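Local coordinates for PTS EIIA type-4 domain-containing protein (Streptococcus agalactiae NEM316, PDB 4TKZ) that serves as an EIIA component of the sugar phosphotransferase system, probably relaying a phosphoryl group from HPr towards EIIB and, through it, the sugar carried by the membrane components, at the interface of chains A and B. Numbering follows the deposited sequence. Chains: chain A/B, Putative uncharacterized protein gbs1890.

Contact 1: the interface of chains A and B. Residues chain A 15-16, 18-19, 22-23, 93; chain B 9-12, 35, 63.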
loop_
_atom_site.group_PDB
_atom_site.type_symbol
_atom_site.label_atom_id
_atom_site.label_comp_id
_atom_site.label_asym_id
_atom_site.label_seq_id
_atom_site.Cartn_x
_atom_site.Cartn_y
_atom_site.Cartn_z
ATOM N N GLY A 15 -8.747 -2.633 -3.947
ATOM C CA GLY A 15 -8.066 -3.703 -3.244
ATOM C C GLY A 15 -7.747 -3.347 -1.806
ATOM O O GLY A 15 -7.968 -4.156 -0.901
ATOM N N ILE A 16 -7.218 -2.150 -1.574
ATOM C CA ILE A 16 -6.892 -1.757 -0.199
ATOM C C ILE A 16 -8.168 -1.492 0.610
ATOM O O ILE A 16 -8.208 -1.733 1.821
ATOM C CB ILE A 16 -5.889 -0.574 -0.124
ATOM C CG1 ILE A 16 -5.247 -0.510 1.267
ATOM C CG2 ILE A 16 -6.554 0.754 -0.474
ATOM C CD1 ILE A 16 -4.060 0.419 1.332
ATOM N N SER A 18 -10.813 -3.294 0.237
ATOM C CA SER A 18 -11.243 -4.637 0.625
ATOM C C SER A 18 -10.488 -5.121 1.862
ATOM O O SER A 18 -11.018 -5.922 2.628
ATOM C CB SER A 18 -11.097 -5.637 -0.531
ATOM O OG SER A 18 -9.747 -6.007 -0.737
ATOM N N SER A 19 -9.262 -4.632 2.066
ATOM C CA SER A 19 -8.501 -4.964 3.276
ATOM C C SER A 19 -9.190 -4.354 4.488
ATOM O O SER A 19 -9.393 -5.014 5.512
ATOM C CB SER A 19 -7.069 -4.430 3.181
ATOM O OG SER A 19 -6.405 -4.954 2.046
ATOM N N LEU A 22 -12.510 -6.071 5.368
ATOM C CA LEU A 22 -12.272 -7.341 6.054
ATOM C C LEU A 22 -11.866 -7.132 7.510
ATOM O O LEU A 22 -12.322 -7.857 8.407
ATOM C CB LEU A 22 -11.196 -8.154 5.325
ATOM C CG LEU A 22 -10.868 -9.489 5.999
ATOM C CD1 LEU A 22 -12.111 -10.359 6.029
ATOM C CD2 LEU A 22 -9.715 -10.213 5.302
ATOM N N ILE A 23 -11.002 -6.149 7.742
ATOM C CA ILE A 23 -10.485 -5.894 9.083
ATOM C C ILE A 23 -11.514 -5.148 9.930
ATOM O O ILE A 23 -11.856 -5.591 11.023
ATOM C CB ILE A 23 -9.137 -5.135 9.039
ATOM C CG1 ILE A 23 -8.030 -6.037 8.487
ATOM C CG2 ILE A 23 -8.742 -4.635 10.424
ATOM C CD1 ILE A 23 -6.785 -5.272 8.061
ATOM N N LEU A 93 -1.315 -0.008 4.255
ATOM C CA LEU A 93 -2.513 -0.265 5.048
ATOM C C LEU A 93 -2.431 0.442 6.401
ATOM O O LEU A 93 -3.453 0.821 6.968
ATOM C CB LEU A 93 -2.807 -1.771 5.189
ATOM C CG LEU A 93 -4.122 -2.208 5.858
ATOM C CD1 LEU A 93 -5.334 -1.585 5.215
ATOM C CD2 LEU A 93 -4.264 -3.742 5.841
ATOM N N HIS B 9 -4.429 -8.788 3.253
ATOM C CA HIS B 9 -5.857 -8.953 3.464
ATOM C C HIS B 9 -6.689 -8.576 2.246
ATOM O O HIS B 9 -6.385 -7.602 1.533
ATOM C CB HIS B 9 -6.318 -8.080 4.636
ATOM C CG HIS B 9 -5.731 -8.472 5.957
ATOM N ND1 HIS B 9 -4.483 -8.058 6.370
ATOM C CD2 HIS B 9 -6.228 -9.232 6.962
ATOM C CE1 HIS B 9 -4.234 -8.550 7.572
ATOM N NE2 HIS B 9 -5.279 -9.265 7.954
ATOM N N GLY B 10 -7.769 -9.310 2.035
ATOM C CA GLY B 10 -8.684 -9.013 0.946
ATOM C C GLY B 10 -8.015 -9.222 -0.393
ATOM O O GLY B 10 -7.155 -10.097 -0.524
ATOM N N ASN B 11 -8.403 -8.422 -1.384
ATOM C CA ASN B 11 -7.778 -8.488 -2.697
ATOM C C ASN B 11 -6.785 -7.353 -2.936
ATOM O O ASN B 11 -6.516 -6.988 -4.073
ATOM C CB ASN B 11 -8.841 -8.552 -3.801
ATOM C CG ASN B 11 -9.614 -9.868 -3.776
ATOM O OD1 ASN B 11 -10.717 -9.942 -3.241
ATOM N ND2 ASN B 11 -9.026 -10.909 -4.346
ATOM N N PHE B 12 -6.251 -6.808 -1.844
ATOM C CA PHE B 12 -5.126 -5.859 -1.876
ATOM C C PHE B 12 -3.990 -6.384 -2.782
ATOM O O PHE B 12 -3.446 -5.620 -3.577
ATOM C CB PHE B 12 -4.691 -5.617 -0.414
ATOM C CG PHE B 12 -3.509 -4.678 -0.199
ATOM C CD1 PHE B 12 -2.333 -4.779 -0.930
ATOM C CD2 PHE B 12 -3.560 -3.757 0.838
ATOM C CE1 PHE B 12 -1.265 -3.937 -0.680
ATOM C CE2 PHE B 12 -2.492 -2.916 1.108
ATOM C CZ PHE B 12 -1.343 -3.006 0.341
ATOM N N PHE B 35 -5.530 -12.806 0.862
ATOM C CA PHE B 35 -6.046 -13.359 2.114
ATOM C C PHE B 35 -7.467 -12.862 2.299
ATOM O O PHE B 35 -7.718 -11.878 2.998
ATOM C CB PHE B 35 -5.157 -12.956 3.294
ATOM C CG PHE B 35 -5.646 -13.450 4.631
ATOM C CD1 PHE B 35 -6.062 -14.766 4.792
ATOM C CD2 PHE B 35 -5.679 -12.598 5.729
ATOM C CE1 PHE B 35 -6.510 -15.237 6.029
ATOM C CE2 PHE B 35 -6.122 -13.050 6.974
ATOM C CZ PHE B 35 -6.541 -14.376 7.123
ATOM N N ASP B 63 1.110 -6.657 4.088
ATOM C CA ASP B 63 0.462 -5.373 4.340
ATOM C C ASP B 63 0.748 -4.757 5.699
ATOM O O ASP B 63 1.103 -3.578 5.799
ATOM C CB ASP B 63 -1.053 -5.411 4.061
ATOM C CG ASP B 63 -1.771 -6.546 4.764
ATOM O OD1 ASP B 63 -1.115 -7.364 5.435
ATOM O OD2 ASP B 63 -3.012 -6.618 4.630
HETATM O O HOH W 1 0.306 -2.137 3.444
#

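Contact 2: the interface of chains A and B. Residues chain A 65, 70, 87-90, 95, 117; chain B 123-127.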
loop_
_atom_site.group_PDB
_atom_site.type_symbol
_atom_site.label_atom_id
_atom_site.label_comp_id
_atom_site.label_asym_id
_atom_site.label_seq_id
_atom_site.Cartn_x
_atom_site.Cartn_y
_atom_site.Cartn_z
ATOM N N LEU A 65 4.386 9.086 -5.102
ATOM C CA LEU A 65 4.861 10.452 -5.292
ATOM C C LEU A 65 5.167 10.737 -6.751
ATOM O O LEU A 65 5.937 10.016 -7.389
ATOM C CB LEU A 65 6.116 10.700 -4.457
ATOM C CG LEU A 65 6.742 12.085 -4.606
ATOM C CD1 LEU A 65 5.814 13.134 -4.031
ATOM C CD2 LEU A 65 8.101 12.128 -3.931
ATOM N N PHE A 70 -1.358 11.503 -7.354
ATOM C CA PHE A 70 -0.790 12.453 -6.412
ATOM C C PHE A 70 -0.806 13.847 -7.049
ATOM O O PHE A 70 -1.222 14.829 -6.423
ATOM C CB PHE A 70 0.639 12.061 -6.052
ATOM C CG PHE A 70 1.328 13.047 -5.157
ATOM C CD1 PHE A 70 1.151 13.004 -3.779
ATOM C CD2 PHE A 70 2.153 14.026 -5.700
ATOM C CE1 PHE A 70 1.787 13.924 -2.956
ATOM C CE2 PHE A 70 2.796 14.943 -4.889
ATOM C CZ PHE A 70 2.613 14.900 -3.522
ATOM N N VAL A 87 -2.846 15.938 1.202
ATOM C CA VAL A 87 -2.528 14.947 0.180
ATOM C C VAL A 87 -1.257 14.204 0.555
ATOM O O VAL A 87 -0.174 14.801 0.623
ATOM C CB VAL A 87 -2.326 15.616 -1.193
ATOM C CG1 VAL A 87 -1.999 14.575 -2.260
ATOM C CG2 VAL A 87 -3.576 16.424 -1.579
ATOM N N LEU A 88 -1.382 12.899 0.807
ATOM C CA LEU A 88 -0.210 12.080 1.108
ATOM C C LEU A 88 0.098 11.115 -0.037
ATOM O O LEU A 88 -0.812 10.653 -0.727
ATOM C CB LEU A 88 -0.415 11.262 2.398
ATOM C CG LEU A 88 -0.917 11.964 3.656
ATOM C CD1 LEU A 88 -0.847 11.006 4.868
ATOM C CD2 LEU A 88 -0.114 13.228 3.917
ATOM N N SER A 89 1.386 10.831 -0.243
ATOM C CA SER A 89 1.808 9.700 -1.068
ATOM C C SER A 89 2.298 8.587 -0.136
ATOM O O SER A 89 2.404 8.798 1.074
ATOM C CB SER A 89 2.925 10.097 -2.020
ATOM O OG SER A 89 4.070 10.527 -1.310
ATOM N N GLY A 90 2.589 7.414 -0.701
ATOM C CA GLY A 90 3.182 6.312 0.052
ATOM C C GLY A 90 2.172 5.407 0.726
ATOM O O GLY A 90 2.507 4.698 1.672
ATOM N N MET A 95 -1.255 3.441 6.938
ATOM C CA MET A 95 -1.715 4.809 6.678
ATOM C C MET A 95 -3.240 4.843 6.718
ATOM O O MET A 95 -3.844 5.694 7.383
ATOM C CB MET A 95 -1.195 5.283 5.317
ATOM C CG MET A 95 -1.454 6.739 5.036
ATOM S SD MET A 95 -0.782 7.220 3.444
ATOM C CE MET A 95 0.963 7.330 3.832
ATOM N N ILE A 117 1.104 9.850 9.268
ATOM C CA ILE A 117 2.447 9.747 8.709
ATOM C C ILE A 117 3.334 8.871 9.580
ATOM O O ILE A 117 4.057 7.987 9.095
ATOM C CB ILE A 117 3.102 11.139 8.627
ATOM C CG1 ILE A 117 2.389 12.015 7.600
ATOM C CG2 ILE A 117 4.586 11.010 8.290
ATOM C CD1 ILE A 117 2.413 11.445 6.215
ATOM N N GLY B 123 8.938 7.258 0.063
ATOM C CA GLY B 123 7.739 7.433 -0.743
ATOM C C GLY B 123 6.534 7.960 0.019
ATOM O O GLY B 123 5.494 8.247 -0.574
ATOM N N ILE B 124 6.678 8.076 1.333
ATOM C CA ILE B 124 5.651 8.655 2.194
ATOM C C ILE B 124 5.941 10.140 2.334
ATOM O O ILE B 124 6.908 10.543 2.988
ATOM C CB ILE B 124 5.644 7.993 3.584
ATOM C CG1 ILE B 124 5.351 6.502 3.442
ATOM C CG2 ILE B 124 4.583 8.622 4.488
ATOM C CD1 ILE B 124 5.681 5.680 4.697
ATOM N N VAL B 125 5.102 10.943 1.700
ATOM C CA VAL B 125 5.345 12.379 1.593
ATOM C C VAL B 125 4.034 13.129 1.799
ATOM O O VAL B 125 2.994 12.726 1.270
ATOM C CB VAL B 125 5.938 12.740 0.212
ATOM C CG1 VAL B 125 5.975 14.245 0.016
ATOM C CG2 VAL B 125 7.332 12.162 0.052
ATOM N N ASP B 126 4.085 14.206 2.582
ATOM C CA ASP B 126 2.953 15.118 2.728
ATOM C C ASP B 126 3.179 16.277 1.756
ATOM O O ASP B 126 4.206 16.945 1.820
ATOM C CB ASP B 126 2.898 15.633 4.172
ATOM C CG ASP B 126 1.799 16.676 4.406
ATOM O OD1 ASP B 126 1.224 17.228 3.438
ATOM O OD2 ASP B 126 1.518 16.951 5.589
ATOM N N PHE B 127 2.224 16.514 0.860
ATOM C CA PHE B 127 2.398 17.535 -0.171
ATOM C C PHE B 127 2.661 18.927 0.408
ATOM O O PHE B 127 3.328 19.752 -0.225
ATOM C CB PHE B 127 1.195 17.562 -1.113
ATOM C CG PHE B 127 1.236 18.694 -2.106
ATOM C CD1 PHE B 127 2.218 18.738 -3.088
ATOM C CD2 PHE B 127 0.293 19.705 -2.057
ATOM C CE1 PHE B 127 2.263 19.785 -4.009
ATOM C CE2 PHE B 127 0.332 20.769 -2.980
ATOM C CZ PHE B 127 1.319 20.797 -3.951
HETATM O O HOH W 2 5.362 7.426 -3.245
HETATM O O HOH W 3 -1.069 17.964 1.826
#

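Contact 1: the interface of chains A and B
One face of the imidazole of B:His9 is covered by chain A: the CD1 methyl of A:Ile23 sits over the centre of the ring, 4.0 Å from its centroid, in a CH-pi contact. At the rim, in plane, come CD2 of A:Leu22 and the carboxylate carbon of B:Asp63. B:His9 NE2 in turn lies at the edge of the B:Phe35 ring, in its plane. The ring of B:Phe12, CG anti to its backbone N (chi1 179°), meets A:Ser19 OG at its edge and runs beside A:Ile16, whose CG1 is 3.7 Å from B:Phe12 CE2. B:His9 ND1 gives a nearly straight hydrogen bond of 2.7 Å to the syn lone pair of B:Asp63 OD2. The same oxygen takes the backbone N of B:His9 from above the carboxylate plane; the ND1 bond, lying in the ring plane, helps to fix the ring's rotation. CD2 of A:Leu93 lies alongside, 3.4 Å from B:Asp63 OD2. Two serines of helix 12-24 grip the loop: A:Ser19 OG donates to B:His9 O over 2.7 Å, from above the carbonyl plane. A:Ser18 OG (chi1 76°) accepts a hydrogen bond from B:Asn11 N at 2.8 Å while donating to a lone pair of A:Gly15 O. B:His9 is the phosphoryl-accepting histidine expected of this family; its bond to B:Asp63 probably orients NE2 for transfer and may raise its nucleophilicity, while the neighbouring subunit's hydrophobic cover and serine bonds help to shape the active site.

Contact 2: the interface of chains A and B
A short antiparallel strand exchange makes this contact: the C-terminal segment of chain B, strand 125-126, leaves its own subunit and pairs with the edge strand 84-89 of chain A, B:Asp126 opposite A:Leu88 and B:Val125 opposite A:Ser89. The backbone of A:Ser89 donates from N to B:Val125 O at 2.9 Å, in the carbonyl plane. One step along, B:Phe127 N reaches A:Val87 O at 3.0 Å, almost on the C=O axis. A:Ser89 also uses its side chain: OG, in the crowded position between backbone N and carbonyl carbon (chi1 61°), donates to B:Gly123 O over 2.8 Å from above the carbonyl plane. Water 2 joins that carbonyl to A:Leu65 N, and water 3 links A:Val87 N to the carboxylate OD1 of B:Asp126. Side chains close over both sides of the pairing. CG2 of B:Ile124, anti to its backbone N, is the branch that reaches in, 3.9 Å from A:Met95 CE, on a chain bent at its last torsion (chi3 -76°), and at a similar distance from A:Ile117 CD1; each of the two passes B:Ile124 pointing the opposite way. A:Leu88 crosses B:Asp126 obliquely, its CD2 against the CA. On the other side, the tip of A:Phe70 meets B:Phe127 obliquely, CZ 3.9 Å from CB, while CD1 of A:Leu65 caps a face of the A:Phe70 ring near its rim and CD2 of A:Leu65 approaches B:Val125 CG2. The swapped strand extends the sheet of one subunit with backbone of the other, and so probably helps to hold the dimer together, as strand exchange does in mannose-type EIIA domains.

The C-alpha centres of contact 1 and contact 2 lie about 20 Å apart, and the two share no residue. They do share elements: helix 93-102 of chain A supplies A:Leu93 to contact 1 and A:Met95 to contact 2, and the loop after strand 57-62 appears in both, as B:Asp63 and as A:Leu65. Two-fold symmetry gives each contact a twin with the chains exchanged, so both C-terminal strands cross over reciprocally. Contact 2 probably holds the subunits in the register that lets contact 1 place each chain's helix 12-24 against its neighbour's active-site histidine, coupling dimer assembly to catalytic geometry.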